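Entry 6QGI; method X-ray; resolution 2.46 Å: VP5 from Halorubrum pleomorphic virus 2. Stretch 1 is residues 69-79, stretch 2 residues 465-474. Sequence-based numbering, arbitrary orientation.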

# COMPACT_ATOMS: atom_id res chain seq x y z
N VAL A 69 8.60 -10.67 -5.71
CA VAL A 69 8.85 -10.30 -7.10
C VAL A 69 9.91 -11.26 -7.64
O VAL A 69 9.73 -11.83 -8.72
CB VAL A 69 9.24 -8.80 -7.27
CG1 VAL A 69 9.61 -8.47 -8.71
CG2 VAL A 69 8.13 -7.88 -6.78
N LYS A 70 10.97 -11.50 -6.83
CA LYS A 70 12.07 -12.42 -7.11
C LYS A 70 11.53 -13.84 -7.33
O LYS A 70 11.94 -14.51 -8.28
CB LYS A 70 13.09 -12.38 -5.96
CG LYS A 70 14.37 -13.16 -6.24
CD LYS A 70 15.25 -13.29 -5.03
CE LYS A 70 15.22 -14.69 -4.47
NZ LYS A 70 16.20 -14.86 -3.37
N HIS A 71 10.58 -14.28 -6.48
CA HIS A 71 9.92 -15.59 -6.52
C HIS A 71 9.07 -15.72 -7.79
O HIS A 71 9.12 -16.76 -8.45
CB HIS A 71 9.05 -15.78 -5.26
CG HIS A 71 8.34 -17.10 -5.18
ND1 HIS A 71 9.00 -18.25 -4.80
CD2 HIS A 71 7.04 -17.40 -5.39
CE1 HIS A 71 8.09 -19.22 -4.82
NE2 HIS A 71 6.90 -18.75 -5.17
N THR A 72 8.29 -14.66 -8.11
CA THR A 72 7.40 -14.62 -9.27
C THR A 72 8.24 -14.66 -10.56
O THR A 72 7.93 -15.46 -11.45
CB THR A 72 6.48 -13.40 -9.19
OG1 THR A 72 5.76 -13.48 -7.96
CG2 THR A 72 5.50 -13.31 -10.34
N ALA A 73 9.33 -13.85 -10.62
CA ALA A 73 10.26 -13.80 -11.76
C ALA A 73 10.80 -15.19 -12.06
O ALA A 73 10.73 -15.62 -13.21
CB ALA A 73 11.40 -12.84 -11.47
N TYR A 74 11.26 -15.91 -11.02
CA TYR A 74 11.79 -17.26 -11.13
C TYR A 74 10.76 -18.27 -11.65
O TYR A 74 11.11 -19.08 -12.49
CB TYR A 74 12.33 -17.74 -9.78
CG TYR A 74 13.82 -17.54 -9.57
CD1 TYR A 74 14.74 -18.15 -10.41
CD2 TYR A 74 14.30 -16.81 -8.49
CE1 TYR A 74 16.12 -18.00 -10.21
CE2 TYR A 74 15.67 -16.66 -8.27
CZ TYR A 74 16.57 -17.25 -9.14
OH TYR A 74 17.92 -17.11 -8.93
N THR A 75 9.49 -18.21 -11.17
CA THR A 75 8.41 -19.10 -11.61
C THR A 75 8.24 -19.02 -13.14
O THR A 75 8.28 -20.06 -13.80
CB THR A 75 7.10 -18.79 -10.85
OG1 THR A 75 7.30 -19.00 -9.45
CG2 THR A 75 5.93 -19.65 -11.31
N ASP A 76 8.12 -17.80 -13.70
CA ASP A 76 7.95 -17.55 -15.14
C ASP A 76 9.19 -17.91 -15.95
O ASP A 76 9.06 -18.41 -17.07
CB ASP A 76 7.60 -16.08 -15.40
CG ASP A 76 6.21 -15.64 -14.98
OD1 ASP A 76 5.37 -16.52 -14.68
OD2 ASP A 76 5.95 -14.42 -14.96
N ALA A 77 10.38 -17.63 -15.40
CA ALA A 77 11.67 -17.90 -16.02
C ALA A 77 11.92 -19.40 -16.11
O ALA A 77 12.31 -19.88 -17.18
CB ALA A 77 12.78 -17.23 -15.24
N LYS A 78 11.68 -20.15 -15.00
CA LYS A 78 11.86 -21.60 -14.94
C LYS A 78 10.88 -22.32 -15.86
O LYS A 78 11.31 -23.21 -16.59
CB LYS A 78 11.76 -22.13 -13.51
CG LYS A 78 13.00 -21.82 -12.68
CD LYS A 78 12.91 -22.32 -11.25
CE LYS A 78 14.06 -21.78 -10.44
NZ LYS A 78 14.00 -22.26 -9.05
N ILE A 79 9.58 -21.89 -15.89
CA ILE A 79 8.54 -22.50 -16.74
C ILE A 79 8.96 -22.39 -18.22
O ILE A 79 8.99 -23.41 -18.91
CB ILE A 79 7.12 -21.91 -16.48
CG1 ILE A 79 6.58 -22.45 -15.14
CG2 ILE A 79 6.14 -22.23 -17.62
CD1 ILE A 79 5.49 -21.65 -14.53
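Stretch 2, residues 465-474: SEPHTDSNYI

Residues 69-79 are helical, as their i to i-4 backbone hydrogen bonds attest, from Ala 73 N to Val 69 O (2.8 Å) through Ile 79 N to Thr 75 O (3.1 Å); the helix continues at both ends. Residues 465-474 form no regular helix or strand, so no crossing angle applies. Their register runs with the helix: the CA atoms of His 71 and His 468 are 5.5 Å apart, those of Lys 78 and Tyr 473 8.1 Å. Phi/psi of 57/53 at Tyr 473 departs from the extended values of 465-469.

His 468 is the centre of the contact, with the largest area covered. Its CB lies 3.4 Å from Tyr 74 CB, and one face of its ring covers the helix backbone at Tyr 74 C and Thr 75 N. Its backbone N makes a weak hydrogen bond to His 71 ND1 (3.3 Å, 141°); its NE2 makes another to Thr 75 OG1 (2.9 Å, 116°). The His 71 and His 468 rings meet obliquely, planes at 49°.

Lys 78, extended beyond chi1, brings its amine among acceptors: NZ donates to His 468 ND1 (2.9 Å), Thr 469 O (2.8 Å) and Asn 472 O (3.0 Å). Because two of these are backbone carbonyls, the lysine ties down the chain's turn. Within that turn, Thr 469 N donates to Asn 472 OD1 (2.7 Å).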

# COMPACT_ATOMS: atom_id res chain seq x y z
N SER A 465 4.77 -20.99 0.06
CA SER A 465 5.42 -22.00 -0.77
C SER A 465 6.92 -21.82 -0.68
O SER A 465 7.38 -20.72 -0.33
CB SER A 465 4.94 -21.89 -2.22
OG SER A 465 3.56 -22.15 -2.33
N GLU A 466 7.69 -22.88 -0.94
CA GLU A 466 9.15 -22.83 -0.90
C GLU A 466 9.66 -21.75 -1.87
O GLU A 466 9.23 -21.73 -3.02
CB GLU A 466 9.74 -24.20 -1.24
CG GLU A 466 11.24 -24.29 -1.02
CD GLU A 466 11.83 -25.67 -1.22
OE1 GLU A 466 11.36 -26.63 -0.56
OE2 GLU A 466 12.77 -25.79 -2.04
N PRO A 467 10.48 -20.79 -1.42
CA PRO A 467 10.93 -19.74 -2.34
C PRO A 467 11.91 -20.30 -3.35
O PRO A 467 12.56 -21.30 -3.05
CB PRO A 467 11.57 -18.71 -1.41
CG PRO A 467 11.17 -19.12 -0.02
CD PRO A 467 11.07 -20.59 -0.09
N HIS A 468 12.00 -19.70 -4.53
CA HIS A 468 12.89 -20.14 -5.59
C HIS A 468 14.33 -19.74 -5.33
O HIS A 468 14.62 -18.71 -4.72
CB HIS A 468 12.46 -19.55 -6.93
CG HIS A 468 11.25 -20.20 -7.52
ND1 HIS A 468 11.36 -21.27 -8.39
CD2 HIS A 468 9.95 -19.85 -7.43
CE1 HIS A 468 10.12 -21.55 -8.76
NE2 HIS A 468 9.24 -20.73 -8.20
N THR A 469 15.24 -20.58 -5.83
CA THR A 469 16.69 -20.49 -5.77
C THR A 469 17.20 -20.99 -7.11
O THR A 469 16.41 -21.48 -7.92
CB THR A 469 17.26 -21.32 -4.58
OG1 THR A 469 17.20 -22.72 -4.88
CG2 THR A 469 16.60 -21.02 -3.24
N ASP A 470 18.51 -20.90 -7.35
CA ASP A 470 19.09 -21.41 -8.59
C ASP A 470 19.14 -22.94 -8.63
O ASP A 470 19.34 -23.50 -9.70
CB ASP A 470 20.49 -20.81 -8.84
CG ASP A 470 21.39 -20.64 -7.62
OD1 ASP A 470 21.17 -21.33 -6.60
OD2 ASP A 470 22.34 -19.82 -7.70
N SER A 471 19.00 -23.64 -7.50
CA SER A 471 19.06 -25.11 -7.52
C SER A 471 17.70 -25.79 -7.25
O SER A 471 17.62 -27.02 -7.38
CB SER A 471 20.10 -25.61 -6.52
OG SER A 471 19.79 -25.19 -5.20
N ASN A 472 16.63 -25.04 -6.92
CA ASN A 472 15.34 -25.68 -6.61
C ASN A 472 14.35 -25.68 -7.80
O ASN A 472 14.65 -25.14 -8.87
CB ASN A 472 14.70 -25.04 -5.37
CG ASN A 472 14.37 -23.59 -5.47
OD1 ASN A 472 14.39 -23.00 -6.53
ND2 ASN A 472 14.10 -23.02 -4.33
N TYR A 473 13.17 -26.33 -7.60
CA TYR A 473 12.06 -26.52 -8.56
C TYR A 473 12.58 -27.23 -9.81
O TYR A 473 12.39 -26.79 -10.95
CB TYR A 473 11.34 -25.20 -8.85
CG TYR A 473 10.49 -24.74 -7.69
CD1 TYR A 473 9.17 -25.16 -7.56
CD2 TYR A 473 11.02 -23.93 -6.69
CE1 TYR A 473 8.39 -24.77 -6.47
CE2 TYR A 473 10.24 -23.49 -5.62
CZ TYR A 473 8.93 -23.93 -5.51
OH TYR A 473 8.14 -23.56 -4.46
N ILE A 474 13.25 -28.37 -9.56
CA ILE A 474 13.86 -29.24 -10.56
C ILE A 474 13.13 -30.59 -10.58
O ILE A 474 13.52 -31.48 -11.33
CB ILE A 474 15.39 -29.39 -10.28
CG1 ILE A 474 15.67 -30.05 -8.90
CG2 ILE A 474 16.09 -28.02 -10.40
CD1 ILE A 474 17.08 -30.66 -8.72